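PDB 2G0B: FeeM from Uncultured bacterium, which probably catalyses transfer of a long-chain acyl group from acyl carrier protein to the amino group of an amino acid such as tyrosine, giving N-acyl amino acids. Local coordinates for residues A9-A14 with T50-F55; G62-I67 with S122-V127; L94-Q99 with C140-P145. One frame throughout, in Å; residues are numbered along the deposited sequence.

Contact 1 (A9-A14 with T50-F55)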
loop_
_atom_site.group_PDB
_atom_site.type_symbol
_atom_site.label_atom_id
_atom_site.label_comp_id
_atom_site.label_asym_id
_atom_site.label_seq_id
_atom_site.Cartn_x
_atom_site.Cartn_y
_atom_site.Cartn_z
ATOM N N ALA A 9 0.464 12.918 8.746
ATOM C CA ALA A 9 -0.093 12.042 7.718
ATOM C C ALA A 9 -1.430 12.588 7.206
ATOM O O ALA A 9 -2.359 12.805 7.988
ATOM C CB ALA A 9 -0.260 10.640 8.251
ATOM N N ARG A 10 -1.520 12.816 5.892
ATOM C CA ARG A 10 -2.743 13.365 5.281
ATOM C C ARG A 10 -2.965 12.922 3.814
ATOM O O ARG A 10 -2.079 12.341 3.195
ATOM C CB ARG A 10 -2.754 14.888 5.384
ATOM C CG ARG A 10 -1.738 15.560 4.521
ATOM C CD ARG A 10 -1.896 17.039 4.459
ATOM N NE ARG A 10 -1.032 17.613 3.443
ATOM C CZ ARG A 10 0.036 18.350 3.704
ATOM N NH1 ARG A 10 0.386 18.620 4.961
ATOM N NH2 ARG A 10 0.761 18.823 2.713
ATOM N N ILE A 11 -4.161 13.189 3.286
ATOM C CA ILE A 11 -4.470 12.901 1.888
ATOM C C ILE A 11 -3.721 13.885 1.013
ATOM O O ILE A 11 -3.704 15.068 1.299
ATOM C CB ILE A 11 -6.011 13.002 1.633
ATOM C CG1 ILE A 11 -6.739 11.802 2.256
ATOM C CG2 ILE A 11 -6.322 13.096 0.136
ATOM C CD1 ILE A 11 -8.269 11.916 2.276
ATOM N N LEU A 12 -3.067 13.392 -0.028
ATOM C CA LEU A 12 -2.350 14.273 -0.938
ATOM C C LEU A 12 -3.285 14.816 -2.017
ATOM O O LEU A 12 -3.872 14.052 -2.781
ATOM C CB LEU A 12 -1.149 13.555 -1.550
ATOM C CG LEU A 12 -0.077 13.103 -0.556
ATOM C CD1 LEU A 12 1.154 12.675 -1.292
ATOM C CD2 LEU A 12 0.263 14.199 0.447
ATOM N N VAL A 13 -3.416 16.140 -2.074
ATOM C CA VAL A 13 -4.398 16.790 -2.958
ATOM C C VAL A 13 -3.737 17.677 -4.029
ATOM O O VAL A 13 -4.099 17.610 -5.205
ATOM C CB VAL A 13 -5.447 17.605 -2.136
ATOM C CG1 VAL A 13 -6.384 18.396 -3.052
ATOM C CG2 VAL A 13 -6.252 16.680 -1.230
ATOM N N ALA A 14 -2.767 18.491 -3.616
ATOM C CA ALA A 14 -2.059 19.387 -4.538
ATOM C C ALA A 14 -1.154 18.620 -5.532
ATOM O O ALA A 14 -0.447 17.703 -5.136
ATOM C CB ALA A 14 -1.256 20.406 -3.759
ATOM N N THR A 50 -6.547 6.966 -4.455
ATOM C CA THR A 50 -6.351 7.947 -3.391
ATOM C C THR A 50 -4.932 7.837 -2.860
ATOM O O THR A 50 -4.503 6.766 -2.493
ATOM C CB THR A 50 -7.369 7.705 -2.241
ATOM O OG1 THR A 50 -8.690 8.012 -2.696
ATOM C CG2 THR A 50 -7.162 8.699 -1.110
ATOM N N THR A 51 -4.207 8.951 -2.829
ATOM C CA THR A 51 -2.827 8.956 -2.343
ATOM C C THR A 51 -2.706 9.629 -0.971
ATOM O O THR A 51 -3.216 10.731 -0.755
ATOM C CB THR A 51 -1.891 9.653 -3.359
ATOM O OG1 THR A 51 -1.951 8.982 -4.622
ATOM C CG2 THR A 51 -0.429 9.501 -2.943
ATOM N N PHE A 52 -2.034 8.952 -0.048
ATOM C CA PHE A 52 -1.736 9.508 1.260
ATOM C C PHE A 52 -0.259 9.885 1.317
ATOM O O PHE A 52 0.547 9.379 0.530
ATOM C CB PHE A 52 -2.063 8.501 2.362
ATOM C CG PHE A 52 -3.485 8.052 2.364
ATOM C CD1 PHE A 52 -4.483 8.856 2.896
ATOM C CD2 PHE A 52 -3.835 6.825 1.837
ATOM C CE1 PHE A 52 -5.811 8.437 2.898
ATOM C CE2 PHE A 52 -5.157 6.403 1.832
ATOM C CZ PHE A 52 -6.147 7.212 2.362
ATOM N N GLY A 53 0.089 10.778 2.236
ATOM C CA GLY A 53 1.456 11.211 2.390
ATOM C C GLY A 53 1.862 11.345 3.840
ATOM O O GLY A 53 1.023 11.468 4.726
ATOM N N LEU A 54 3.165 11.323 4.072
ATOM C CA LEU A 54 3.718 11.410 5.398
ATOM C C LEU A 54 4.779 12.472 5.393
ATOM O O LEU A 54 5.741 12.392 4.631
ATOM C CB LEU A 54 4.316 10.068 5.801
ATOM C CG LEU A 54 4.692 9.833 7.264
ATOM C CD1 LEU A 54 3.576 10.229 8.209
ATOM C CD2 LEU A 54 5.071 8.391 7.471
ATOM N N PHE A 55 4.608 13.460 6.266
ATOM C CA PHE A 55 5.449 14.651 6.283
ATOM C C PHE A 55 6.279 14.775 7.548
ATOM O O PHE A 55 5.754 14.699 8.662
ATOM C CB PHE A 55 4.589 15.906 6.139
ATOM C CG PHE A 55 3.873 16.004 4.839
ATOM C CD1 PHE A 55 2.620 15.432 4.676
ATOM C CD2 PHE A 55 4.433 16.695 3.779
ATOM C CE1 PHE A 55 1.974 15.515 3.493
ATOM C CE2 PHE A 55 3.778 16.789 2.591
ATOM C CZ PHE A 55 2.548 16.202 2.446
#

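Contact 2 (G62-I67 with S122-V127). With NLT (N-dodecanoyl-L-tyrosine), chain I.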
loop_
_atom_site.group_PDB
_atom_site.type_symbol
_atom_site.label_atom_id
_atom_site.label_comp_id
_atom_site.label_asym_id
_atom_site.label_seq_id
_atom_site.Cartn_x
_atom_site.Cartn_y
_atom_site.Cartn_z
ATOM N N GLY A 62 7.233 10.031 2.934
ATOM C CA GLY A 62 6.620 8.734 2.742
ATOM C C GLY A 62 5.260 8.842 2.134
ATOM O O GLY A 62 4.567 9.828 2.331
ATOM N N THR A 63 4.867 7.821 1.390
ATOM C CA THR A 63 3.591 7.841 0.691
ATOM C C THR A 63 2.995 6.453 0.549
ATOM O O THR A 63 3.713 5.458 0.550
ATOM C CB THR A 63 3.740 8.516 -0.689
ATOM O OG1 THR A 63 2.538 8.338 -1.436
ATOM C CG2 THR A 63 4.789 7.816 -1.543
ATOM N N ILE A 64 1.670 6.399 0.469
ATOM C CA ILE A 64 0.941 5.157 0.204
ATOM C C ILE A 64 -0.354 5.486 -0.525
ATOM O O ILE A 64 -0.979 6.503 -0.256
ATOM C CB ILE A 64 0.673 4.345 1.539
ATOM C CG1 ILE A 64 0.343 2.885 1.233
ATOM C CG2 ILE A 64 -0.431 4.984 2.385
ATOM C CD1 ILE A 64 0.589 1.943 2.395
ATOM N N SER A 65 -0.721 4.663 -1.490
ATOM C CA SER A 65 -1.977 4.863 -2.201
ATOM C C SER A 65 -2.891 3.646 -2.116
ATOM O O SER A 65 -2.471 2.561 -1.732
ATOM C CB SER A 65 -1.729 5.237 -3.664
ATOM O OG SER A 65 -0.841 6.330 -3.781
ATOM N N ILE A 66 -4.150 3.850 -2.467
ATOM C CA ILE A 66 -5.127 2.776 -2.504
ATOM C C ILE A 66 -5.988 2.918 -3.764
ATOM O O ILE A 66 -6.468 4.008 -4.065
ATOM C CB ILE A 66 -5.991 2.772 -1.199
ATOM C CG1 ILE A 66 -7.248 1.925 -1.374
ATOM C CG2 ILE A 66 -6.356 4.182 -0.765
ATOM C CD1 ILE A 66 -7.666 1.212 -0.106
ATOM N N ILE A 67 -6.122 1.831 -4.526
ATOM C CA ILE A 67 -6.924 1.843 -5.749
ATOM C C ILE A 67 -8.175 0.993 -5.588
ATOM O O ILE A 67 -8.092 -0.187 -5.270
ATOM C CB ILE A 67 -6.098 1.341 -6.938
ATOM C CG1 ILE A 67 -4.726 2.019 -6.953
ATOM C CG2 ILE A 67 -6.855 1.569 -8.266
ATOM C CD1 ILE A 67 -3.790 1.472 -7.992
ATOM N N SER A 122 1.147 5.475 10.856
ATOM C CA SER A 122 0.111 6.493 10.674
ATOM C C SER A 122 -0.430 6.485 9.256
ATOM O O SER A 122 -1.591 6.781 9.049
ATOM C CB SER A 122 0.613 7.884 11.059
ATOM O OG SER A 122 1.540 8.360 10.109
ATOM N N LEU A 123 0.409 6.114 8.288
ATOM C CA LEU A 123 -0.051 5.913 6.913
ATOM C C LEU A 123 -1.011 4.719 6.830
ATOM O O LEU A 123 -2.000 4.765 6.107
ATOM C CB LEU A 123 1.127 5.693 5.965
ATOM C CG LEU A 123 1.875 6.904 5.400
ATOM C CD1 LEU A 123 3.060 6.442 4.577
ATOM C CD2 LEU A 123 0.976 7.777 4.575
ATOM N N PHE A 124 -0.708 3.659 7.587
ATOM C CA PHE A 124 -1.537 2.451 7.610
ATOM C C PHE A 124 -2.889 2.702 8.256
ATOM O O PHE A 124 -3.907 2.208 7.772
ATOM C CB PHE A 124 -0.831 1.307 8.336
ATOM C CG PHE A 124 0.370 0.760 7.610
ATOM C CD1 PHE A 124 1.314 0.001 8.295
ATOM C CD2 PHE A 124 0.557 0.983 6.251
ATOM C CE1 PHE A 124 2.426 -0.513 7.644
ATOM C CE2 PHE A 124 1.674 0.464 5.592
ATOM C CZ PHE A 124 2.602 -0.282 6.289
ATOM N N THR A 125 -2.900 3.469 9.347
ATOM C CA THR A 125 -4.158 3.835 10.011
ATOM C C THR A 125 -5.089 4.565 9.053
ATOM O O THR A 125 -6.310 4.344 9.053
ATOM C CB THR A 125 -3.923 4.724 11.245
ATOM O OG1 THR A 125 -2.790 4.261 11.988
ATOM C CG2 THR A 125 -5.031 4.526 12.193
ATOM N N MET A 126 -4.503 5.435 8.237
ATOM C CA MET A 126 -5.248 6.162 7.236
ATOM C C MET A 126 -5.847 5.228 6.183
ATOM O O MET A 126 -6.987 5.415 5.783
ATOM C CB MET A 126 -4.379 7.251 6.608
ATOM C CG MET A 126 -4.132 8.429 7.545
ATOM S SD MET A 126 -3.570 9.870 6.696
ATOM C CE MET A 126 -5.056 10.724 6.529
ATOM N N VAL A 127 -5.096 4.199 5.781
ATOM C CA VAL A 127 -5.596 3.190 4.836
ATOM C C VAL A 127 -6.722 2.366 5.470
ATOM O O VAL A 127 -7.774 2.162 4.850
ATOM C CB VAL A 127 -4.464 2.233 4.331
ATOM C CG1 VAL A 127 -5.041 1.091 3.498
ATOM C CG2 VAL A 127 -3.432 2.990 3.531
HETATM N N NLT I . 3.796 -3.128 -3.466
HETATM C C1 NLT I . 3.662 -2.390 -2.358
HETATM O OL NLT I . 3.979 -1.208 -2.286
HETATM C C2 NLT I . 3.104 -3.115 -1.143
HETATM C C3 NLT I . 2.047 -2.294 -0.393
HETATM C C4 NLT I . 1.904 -2.750 1.068
HETATM C C5 NLT I . 0.868 -1.910 1.821
HETATM C C6 NLT I . 0.438 -2.540 3.146
HETATM C C7 NLT I . -0.834 -1.890 3.695
HETATM C C8 NLT I . -0.998 -2.167 5.185
HETATM C C9 NLT I . -2.297 -1.589 5.764
HETATM C C10 NLT I . -2.878 -2.593 6.758
HETATM C C11 NLT I . -4.243 -2.205 7.326
HETATM C C12 NLT I . -4.590 -3.112 8.508
HETATM C CA NLT I . 4.413 -2.662 -4.709
HETATM C CB NLT I . 4.428 -3.785 -5.741
HETATM C CG NLT I . 5.669 -4.641 -5.612
HETATM C CD2 NLT I . 6.931 -4.078 -5.755
HETATM C CE2 NLT I . 8.061 -4.868 -5.635
HETATM C CZ NLT I . 7.931 -6.220 -5.391
HETATM C CE1 NLT I . 6.673 -6.788 -5.242
HETATM C CD1 NLT I . 5.540 -5.999 -5.356
HETATM O OH NLT I . 9.015 -6.973 -5.280
HETATM C C NLT I . 3.668 -1.516 -5.328
HETATM O O NLT I . 2.421 -1.513 -5.248
HETATM O O2 NLT I . 4.315 -0.604 -5.904
#

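Contact 3 (L94-Q99 with C140-P145). With NLT (N-dodecanoyl-L-tyrosine), chain I.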
loop_
_atom_site.group_PDB
_atom_site.type_symbol
_atom_site.label_atom_id
_atom_site.label_comp_id
_atom_site.label_asym_id
_atom_site.label_seq_id
_atom_site.Cartn_x
_atom_site.Cartn_y
_atom_site.Cartn_z
ATOM N N LEU A 94 -13.359 -4.885 -3.498
ATOM C CA LEU A 94 -11.921 -5.051 -3.350
ATOM C C LEU A 94 -11.197 -3.735 -3.548
ATOM O O LEU A 94 -11.705 -2.821 -4.200
ATOM C CB LEU A 94 -11.380 -6.091 -4.337
ATOM C CG LEU A 94 -12.158 -7.383 -4.528
ATOM C CD1 LEU A 94 -11.546 -8.178 -5.659
ATOM C CD2 LEU A 94 -12.188 -8.198 -3.251
ATOM N N ALA A 95 -10.013 -3.641 -2.958
ATOM C CA ALA A 95 -9.141 -2.496 -3.142
ATOM C C ALA A 95 -7.716 -2.942 -2.944
ATOM O O ALA A 95 -7.434 -3.776 -2.087
ATOM C CB ALA A 95 -9.491 -1.398 -2.172
ATOM N N GLU A 96 -6.817 -2.425 -3.765
ATOM C CA GLU A 96 -5.421 -2.788 -3.653
ATOM C C GLU A 96 -4.638 -1.624 -3.086
ATOM O O GLU A 96 -4.757 -0.495 -3.566
ATOM C CB GLU A 96 -4.860 -3.224 -5.008
ATOM C CG GLU A 96 -3.343 -3.208 -5.068
ATOM C CD GLU A 96 -2.750 -4.114 -6.145
ATOM O OE1 GLU A 96 -1.608 -4.603 -5.938
ATOM O OE2 GLU A 96 -3.392 -4.318 -7.204
ATOM N N VAL A 97 -3.876 -1.890 -2.027
ATOM C CA VAL A 97 -2.980 -0.894 -1.459
ATOM C C VAL A 97 -1.667 -0.945 -2.222
ATOM O O VAL A 97 -1.026 -2.002 -2.322
ATOM C CB VAL A 97 -2.737 -1.117 0.039
ATOM C CG1 VAL A 97 -2.062 0.071 0.629
ATOM C CG2 VAL A 97 -4.041 -1.371 0.752
ATOM N N VAL A 98 -1.252 0.207 -2.725
ATOM C CA VAL A 98 -0.250 0.260 -3.764
ATOM C C VAL A 98 0.709 1.483 -3.589
ATOM O O VAL A 98 0.386 2.430 -2.859
ATOM C CB VAL A 98 -0.990 0.261 -5.129
ATOM C CG1 VAL A 98 -0.854 1.580 -5.860
ATOM C CG2 VAL A 98 -0.574 -0.891 -5.962
ATOM N N GLN A 99 1.893 1.413 -4.223
ATOM C CA GLN A 99 2.888 2.516 -4.243
ATOM C C GLN A 99 3.304 3.013 -2.848
ATOM O O GLN A 99 3.417 4.221 -2.604
ATOM C CB GLN A 99 2.431 3.692 -5.135
ATOM C CG GLN A 99 2.187 3.343 -6.599
ATOM C CD GLN A 99 3.442 3.426 -7.471
ATOM O OE1 GLN A 99 4.129 2.420 -7.687
ATOM N NE2 GLN A 99 3.712 4.608 -8.008
ATOM N N CYS A 140 -6.296 -5.864 -0.605
ATOM C CA CYS A 140 -5.275 -6.710 -1.231
ATOM C C CYS A 140 -3.892 -6.040 -1.358
ATOM O O CYS A 140 -3.794 -4.823 -1.542
ATOM C CB CYS A 140 -5.753 -7.168 -2.596
ATOM S SG CYS A 140 -7.427 -7.840 -2.618
ATOM N N ILE A 141 -2.833 -6.843 -1.250
ATOM C CA ILE A 141 -1.457 -6.344 -1.396
ATOM C C ILE A 141 -0.580 -7.309 -2.161
ATOM O O ILE A 141 -0.664 -8.526 -1.975
ATOM C CB ILE A 141 -0.780 -6.018 0.004
ATOM C CG1 ILE A 141 -0.923 -7.180 0.986
ATOM C CG2 ILE A 141 -1.313 -4.716 0.595
ATOM C CD1 ILE A 141 -0.030 -7.082 2.186
ATOM N N SER A 142 0.259 -6.776 -3.035
ATOM C CA SER A 142 1.292 -7.590 -3.654
ATOM C C SER A 142 2.620 -7.031 -3.213
ATOM O O SER A 142 2.946 -5.882 -3.490
ATOM C CB SER A 142 1.158 -7.605 -5.171
ATOM O OG SER A 142 1.180 -6.292 -5.682
ATOM N N ILE A 143 3.362 -7.847 -2.485
ATOM C CA ILE A 143 4.524 -7.391 -1.734
ATOM C C ILE A 143 5.783 -8.182 -2.067
ATOM O O ILE A 143 5.715 -9.362 -2.440
ATOM C CB ILE A 143 4.239 -7.515 -0.222
ATOM C CG1 ILE A 143 3.495 -8.815 0.077
ATOM C CG2 ILE A 143 3.424 -6.360 0.257
ATOM C CD1 ILE A 143 4.098 -9.603 1.177
ATOM N N ASN A 144 6.931 -7.538 -1.915
ATOM C CA ASN A 144 8.195 -8.229 -2.019
ATOM C C ASN A 144 8.300 -9.262 -0.903
ATOM O O ASN A 144 7.986 -8.948 0.249
ATOM C CB ASN A 144 9.335 -7.241 -1.908
ATOM C CG ASN A 144 10.639 -7.830 -2.320
ATOM O OD1 ASN A 144 11.288 -8.523 -1.543
ATOM N ND2 ASN A 144 11.024 -7.601 -3.566
ATOM N N PRO A 145 8.736 -10.487 -1.233
ATOM C CA PRO A 145 8.828 -11.580 -0.258
ATOM C C PRO A 145 9.559 -11.258 1.049
ATOM O O PRO A 145 9.422 -12.020 2.000
ATOM C CB PRO A 145 9.597 -12.654 -1.023
ATOM C CG PRO A 145 9.308 -12.391 -2.425
ATOM C CD PRO A 145 9.139 -10.931 -2.582
HETATM N N NLT I . 3.796 -3.128 -3.466
HETATM C C1 NLT I . 3.662 -2.390 -2.358
HETATM O OL NLT I . 3.979 -1.208 -2.286
HETATM C C2 NLT I . 3.104 -3.115 -1.143
HETATM C C3 NLT I . 2.047 -2.294 -0.393
HETATM C C4 NLT I . 1.904 -2.750 1.068
HETATM C C5 NLT I . 0.868 -1.910 1.821
HETATM C C6 NLT I . 0.438 -2.540 3.146
HETATM C C7 NLT I . -0.834 -1.890 3.695
HETATM C C8 NLT I . -0.998 -2.167 5.185
HETATM C C9 NLT I . -2.297 -1.589 5.764
HETATM C C10 NLT I . -2.878 -2.593 6.758
HETATM C C11 NLT I . -4.243 -2.205 7.326
HETATM C C12 NLT I . -4.590 -3.112 8.508
HETATM C CA NLT I . 4.413 -2.662 -4.709
HETATM C CB NLT I . 4.428 -3.785 -5.741
HETATM C CG NLT I . 5.669 -4.641 -5.612
HETATM C CD2 NLT I . 6.931 -4.078 -5.755
HETATM C CE2 NLT I . 8.061 -4.868 -5.635
HETATM C CZ NLT I . 7.931 -6.220 -5.391
HETATM C CE1 NLT I . 6.673 -6.788 -5.242
HETATM C CD1 NLT I . 5.540 -5.999 -5.356
HETATM O OH NLT I . 9.015 -6.973 -5.280
HETATM C C NLT I . 3.668 -1.516 -5.328
HETATM O O NLT I . 2.421 -1.513 -5.248
HETATM O O2 NLT I . 4.315 -0.604 -5.904
#

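Contact 1 (A9-A14 with T50-F55)
Three backbone hydrogen bonds join strand 9-11 and the residue after it to the antiparallel strand 50-55. Arg10 and Gly53 form a hydrogen-bonded pair. Gly53 N meets Arg10 O nearly along the C=O axis at 2.8 Å, and Arg10 N returns a bond to Gly53 O in the carbonyl plane. Past the paired residues, the straightest of the three bonds runs from Leu12 N to Thr51 O (2.8 Å, 169° at the hydrogen). The non-hydrogen-bonded pair Ala9-Leu54 adds a CA-H...O contact from Ala9 CA to Gly53 O.

The main side-chain interaction is a cation-pi stack. Arg10 CG sits between the backbone N and the carbonyl carbon (chi1 70°), the chain runs extended to NE, and the turn about the last torsion lays the guanidinium flat on one face of the Phe55 ring. The planes are 20° apart, and Arg10 CZ lies 3.9 Å from the centroid of the Phe55 ring, off-centre. A salt bridge from Arg10 NH2 to Glu17 fixes the group further and would offset its charge. Leu12 meets the same ring at its edge, CD2 touching Phe55 CZ at 3.6 Å, while its CG rests against the backbone of Phe52 and Gly53. Elsewhere, Ile11 runs alongside Phe52, and Ala9 CB touches Leu54 CD1.

Strand 7-11 is one of the two outer strands of the sheet within the chain, and 49-56 is flanked by it and by 59-68. Leu12 and Phe55 lie under helix 15-31, whereas Ala9 and Leu54 touch helix 121-133.

Contact 2 (G62-I67 with S122-V127)
Apolar side chains carry the contact between residues 62-67 and 122-127, with Ile64 in the middle. Its CG2 branch touches two helix residues one turn apart, meeting Leu123 CD2 and Val127 CG2, each at 3.8 Å. Ile64 and Leu123 interdigitate, pointing opposite ways, whereas Val127 comes in crosswise. Leu123 CD1 lies over the strand backbone, 3.9 Å from Thr63 N. Farther along, Ile66 CD1 and Val127 CG1 approach only loosely.

The strand and the helix run nearly parallel, at 17°, with their axes 9.1 Å apart. This is the layering of the acetyltransferase (GNAT) fold, in which helix 121-133, linking strands 94-102 and 138-143, packs along one face of the mixed sheet.

Aromatic and ligand contacts form the other group. Ile64 CG1 is anti to the backbone N (chi1 -161°) and the chain stays extended beyond it, which brings CD1 to the edge of the Phe124 ring, in its plane, 3.7 Å from CE2. One face of that ring takes the acyl chain of N-dodecanoyl-L-tyrosine, whose C8 sits over it, offset toward the rim. Ile64 CD1 also approaches C5 of the chain, 3.9 Å away, while Phe100 meets the Phe124 ring with planes about 55° apart.

Contact 3 (L94-Q99 with C140-P145)
Strands 94-99 and 140-143 run parallel, with Glu96 paired to Cys140, and two backbone hydrogen bonds hold them together. Cys140 N gives a nearly straight bond to Ala95 O (2.8 Å, 175°), and Cys140 O accepts from Val97 N nearly along its C=O axis. The segment axes lie 34° apart, and beyond these bonds the strands diverge.

Glu96 is buried, and both carboxylate oxygens have donors. Its chain is extended, CG anti to the backbone N, so that OE1 takes the Ser142 hydroxyl at 3.3 Å from OG; OE2 accepts from the backbone N of Met76. These two bonds would be expected to stabilise a charged carboxylate.

Where pairing between the strands stops, the N-dodecanoyl-L-tyrosine takes up two main-chain groups, one from each segment. Its amide N donates to Ser142 O (2.9 Å, 174°), while Gln99 N donates to its carboxylate oxygen O. At the far end, Asn144 ND2 donates to the tyrosyl OH over 2.7 Å.

Apolar contacts line the first half of the acyl chain: Val97 CB meets Ile141 CG2, 3.9 Å away, and both side chains touch C5 of the ligand. Ile143 CG2 lies against C2. Such a splayed parallel pair is the hallmark of the GNAT fold, where the cleft receives the pantetheine arm of the acyl donor next to the transfer site; here it holds the product.

Contacts 1 and 3 pair strands within one mixed sheet, and contact 2 packs a helix onto it. Contact 1 lies at the sheet's edge, where partly exposed residues bring in a charged stack beside ladder bonds; the touching residues of contacts 2 and 3 are all buried, nearer the centre of the chain. Strand 49-56 of contact 1 neighbours strand 59-68 of contact 2, which in turn pairs with strand 94-102 of contact 3, probably through Ser65 O to Val98 N and Glu96 O to Ile67 N. Contacts 1 and 2 share helix 121-133. Both inner contacts reach the ligand, differently: contact 2 offers hydrocarbon to the acyl chain, whereas contact 3 also hydrogen-bonds its amino acid part.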